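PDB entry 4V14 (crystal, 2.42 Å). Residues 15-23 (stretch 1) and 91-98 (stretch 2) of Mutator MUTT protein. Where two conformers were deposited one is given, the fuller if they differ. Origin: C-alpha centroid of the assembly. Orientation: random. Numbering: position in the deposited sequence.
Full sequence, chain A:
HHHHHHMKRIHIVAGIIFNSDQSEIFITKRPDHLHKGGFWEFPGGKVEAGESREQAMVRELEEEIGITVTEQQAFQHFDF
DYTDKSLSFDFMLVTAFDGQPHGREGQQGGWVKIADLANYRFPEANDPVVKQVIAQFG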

# COMPACT_ATOMS: atom_id res chain seq x y z
N GLY A 15 -0.09 -0.17 -1.98
CA GLY A 15 -0.98 -1.32 -1.82
C GLY A 15 -1.86 -1.32 -0.57
O GLY A 15 -1.37 -1.16 0.57
N ILE A 16 -3.16 -1.53 -0.80
CA ILE A 16 -4.08 -1.97 0.22
C ILE A 16 -4.07 -3.45 0.25
O ILE A 16 -4.70 -4.09 -0.55
CB ILE A 16 -5.53 -1.53 -0.03
CG1 ILE A 16 -5.58 -0.05 0.01
CG2 ILE A 16 -6.47 -2.09 1.03
CD1 ILE A 16 -5.79 0.45 -1.31
N ILE A 17 -3.33 -3.97 1.21
CA ILE A 17 -3.15 -5.39 1.42
C ILE A 17 -4.28 -5.89 2.28
O ILE A 17 -4.42 -5.51 3.42
CB ILE A 17 -1.83 -5.65 2.06
CG1 ILE A 17 -0.71 -5.14 1.13
CG2 ILE A 17 -1.65 -7.08 2.23
CD1 ILE A 17 0.65 -4.98 1.79
N PHE A 18 -5.10 -6.73 1.67
CA PHE A 18 -6.34 -7.23 2.23
C PHE A 18 -6.11 -8.66 2.72
O PHE A 18 -5.39 -9.44 2.11
CB PHE A 18 -7.44 -7.17 1.17
CG PHE A 18 -8.21 -5.87 1.14
CD1 PHE A 18 -8.66 -5.32 2.29
CD2 PHE A 18 -8.54 -5.25 -0.05
CE1 PHE A 18 -9.39 -4.15 2.30
CE2 PHE A 18 -9.26 -4.08 -0.05
N ASN A 19 -6.74 -8.98 3.85
CA ASN A 19 -6.91 -10.37 4.22
C ASN A 19 -8.03 -11.03 3.44
O ASN A 19 -8.72 -10.38 2.67
CB ASN A 19 -7.21 -10.51 5.71
CG ASN A 19 -8.55 -9.88 6.09
OD1 ASN A 19 -9.17 -9.21 5.28
ND2 ASN A 19 -8.99 -10.12 7.33
N SER A 20 -8.23 -12.32 3.72
CA SER A 20 -9.14 -13.13 2.94
C SER A 20 -10.57 -12.66 3.10
O SER A 20 -11.28 -12.62 2.12
CB SER A 20 -9.01 -14.62 3.33
OG SER A 20 -8.12 -15.36 2.47
N ASP A 21 -10.97 -12.26 4.30
CA ASP A 21 -12.32 -11.69 4.51
C ASP A 21 -12.45 -10.25 4.04
O ASP A 21 -13.53 -9.73 3.98
CB ASP A 21 -12.72 -11.75 5.96
CG ASP A 21 -13.08 -13.13 6.42
OD1 ASP A 21 -13.95 -13.82 5.79
OD2 ASP A 21 -12.49 -13.53 7.43
N GLN A 22 -11.33 -9.61 3.71
CA GLN A 22 -11.35 -8.22 3.35
C GLN A 22 -11.98 -7.42 4.48
O GLN A 22 -12.84 -6.58 4.24
CB GLN A 22 -12.10 -8.01 2.05
CG GLN A 22 -11.45 -8.68 0.89
CD GLN A 22 -12.28 -8.56 -0.34
OE1 GLN A 22 -13.42 -8.07 -0.27
NE2 GLN A 22 -11.75 -9.00 -1.46
N SER A 23 -11.58 -7.75 5.69
CA SER A 23 -12.01 -7.04 6.88
C SER A 23 -10.81 -6.31 7.48
O SER A 23 -10.95 -5.49 8.35
CB SER A 23 -12.66 -8.01 7.92
OG SER A 23 -11.77 -9.07 8.34
N PHE A 91 -2.71 3.50 -6.48
CA PHE A 91 -3.00 2.62 -5.38
C PHE A 91 -3.71 1.43 -5.91
O PHE A 91 -4.56 1.55 -6.75
CB PHE A 91 -3.84 3.31 -4.33
CG PHE A 91 -3.10 4.36 -3.62
CD1 PHE A 91 -3.00 5.61 -4.13
CD2 PHE A 91 -2.42 4.06 -2.46
CE1 PHE A 91 -2.27 6.58 -3.49
CE2 PHE A 91 -1.66 5.06 -1.81
CZ PHE A 91 -1.59 6.29 -2.34
N MET A 92 -3.27 0.27 -5.46
CA MET A 92 -3.95 -0.92 -5.80
C MET A 92 -4.36 -1.63 -4.54
O MET A 92 -3.84 -1.49 -3.42
CB MET A 92 -3.08 -1.90 -6.67
CG MET A 92 -1.91 -1.27 -7.44
SD MET A 92 -2.11 -1.14 -9.22
CE MET A 92 -0.75 -0.04 -9.34
N LEU A 93 -5.34 -2.41 -4.85
CA LEU A 93 -5.93 -3.49 -4.11
C LEU A 93 -5.12 -4.73 -4.21
O LEU A 93 -4.91 -5.21 -5.31
CB LEU A 93 -7.27 -3.75 -4.77
CG LEU A 93 -8.31 -3.95 -3.78
CD1 LEU A 93 -8.45 -2.71 -2.93
N VAL A 94 -4.75 -5.31 -3.09
CA VAL A 94 -4.09 -6.61 -3.10
C VAL A 94 -4.91 -7.59 -2.26
O VAL A 94 -5.04 -7.46 -1.04
CB VAL A 94 -2.62 -6.49 -2.61
CG1 VAL A 94 -1.99 -7.82 -2.43
CG2 VAL A 94 -1.82 -5.73 -3.66
N THR A 95 -5.43 -8.58 -2.97
CA THR A 95 -6.49 -9.47 -2.52
C THR A 95 -6.01 -10.90 -2.33
O THR A 95 -6.54 -11.64 -1.50
CB THR A 95 -7.67 -9.42 -3.55
OG1 THR A 95 -7.19 -9.64 -4.88
CG2 THR A 95 -8.32 -7.99 -3.51
N ALA A 96 -4.97 -11.27 -3.05
CA ALA A 96 -4.37 -12.55 -2.86
C ALA A 96 -2.88 -12.48 -3.00
O ALA A 96 -2.35 -11.83 -3.92
CB ALA A 96 -4.94 -13.57 -3.85
N PHE A 97 -2.20 -13.16 -2.09
CA PHE A 97 -0.75 -13.25 -2.17
C PHE A 97 -0.32 -14.54 -1.50
O PHE A 97 -1.10 -15.20 -0.83
CB PHE A 97 -0.08 -12.05 -1.48
CG PHE A 97 -0.75 -11.67 -0.20
CD1 PHE A 97 -1.87 -10.82 -0.21
CD2 PHE A 97 -0.34 -12.20 1.01
CE1 PHE A 97 -2.52 -10.48 0.93
CE2 PHE A 97 -1.01 -11.87 2.17
CZ PHE A 97 -2.09 -11.02 2.12
N ASP A 98 0.95 -14.89 -1.71
CA ASP A 98 1.59 -15.96 -1.00
C ASP A 98 2.44 -15.31 0.08
O ASP A 98 2.77 -14.13 -0.04
CB ASP A 98 2.45 -16.81 -1.96
CG ASP A 98 1.61 -17.59 -3.02
OD1 ASP A 98 0.45 -17.95 -2.73
OD2 ASP A 98 2.14 -17.84 -4.13
O HOH W 1 -5.64 -12.12 1.32

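Stretch 2 (91-98) runs as a β-strand parallel to the strand of stretch 1 that includes residues 15-18, the two axes approaching to 4.7 Å with an 18° angle between their N-to-C directions. Phe91, first in the stretch, has no atom within 4.5 Å of stretch 1. Met92 opens the ladder through its backbone: its O accepts a hydrogen bond from Ile16 N (2.7 Å) and also a CA-H...O contact from Gly15 CA (3.3 Å), so one carbonyl holds two successive residues. Leu93 pairs with Ile16, their side chains on the same face of the sheet. Leu93 CD1 lies 4.3 Å from Ile16 CB and only 3.3 Å from Phe18 CE2, a tight apolar contact; one atom at the tip of each of the Leu93 and Phe18 side chains is not modelled. Val94 carries both remaining backbone bonds, as expected of a parallel pair in which one residue reaches to either side of its partner: Val94 N donates to Ile16 O (2.8 Å), and Val94 O accepts from Phe18 N (2.8 Å), flanking Ile17. On the other face, shared with Met92, Val94 CB sits 4.4 Å from Ile17 CG1. At Thr95 direct pairing gives way to water: Thr95 O and Phe18 O are 4.4 Å apart, and water 1 donates to both, at 3.0 Å from Thr95 O and 2.8 Å from Phe18 O, extending the link between the strands by one step. The methyl CG2 of Thr95 meets Phe18 CD2 at 4.4 Å and Gln22 NE2 at 4.1 Å, the latter reaching back from the type I turn Asn19-Gln22. Ala96 points away. Phe97 points toward stretch 1, and its ring closes the contact: its CE1 lies 3.7 Å from Ile17 CG2, while Phe18 O approaches the ring edge, near its plane, 3.3 Å from Phe97 CE1. Asp98 is out of reach.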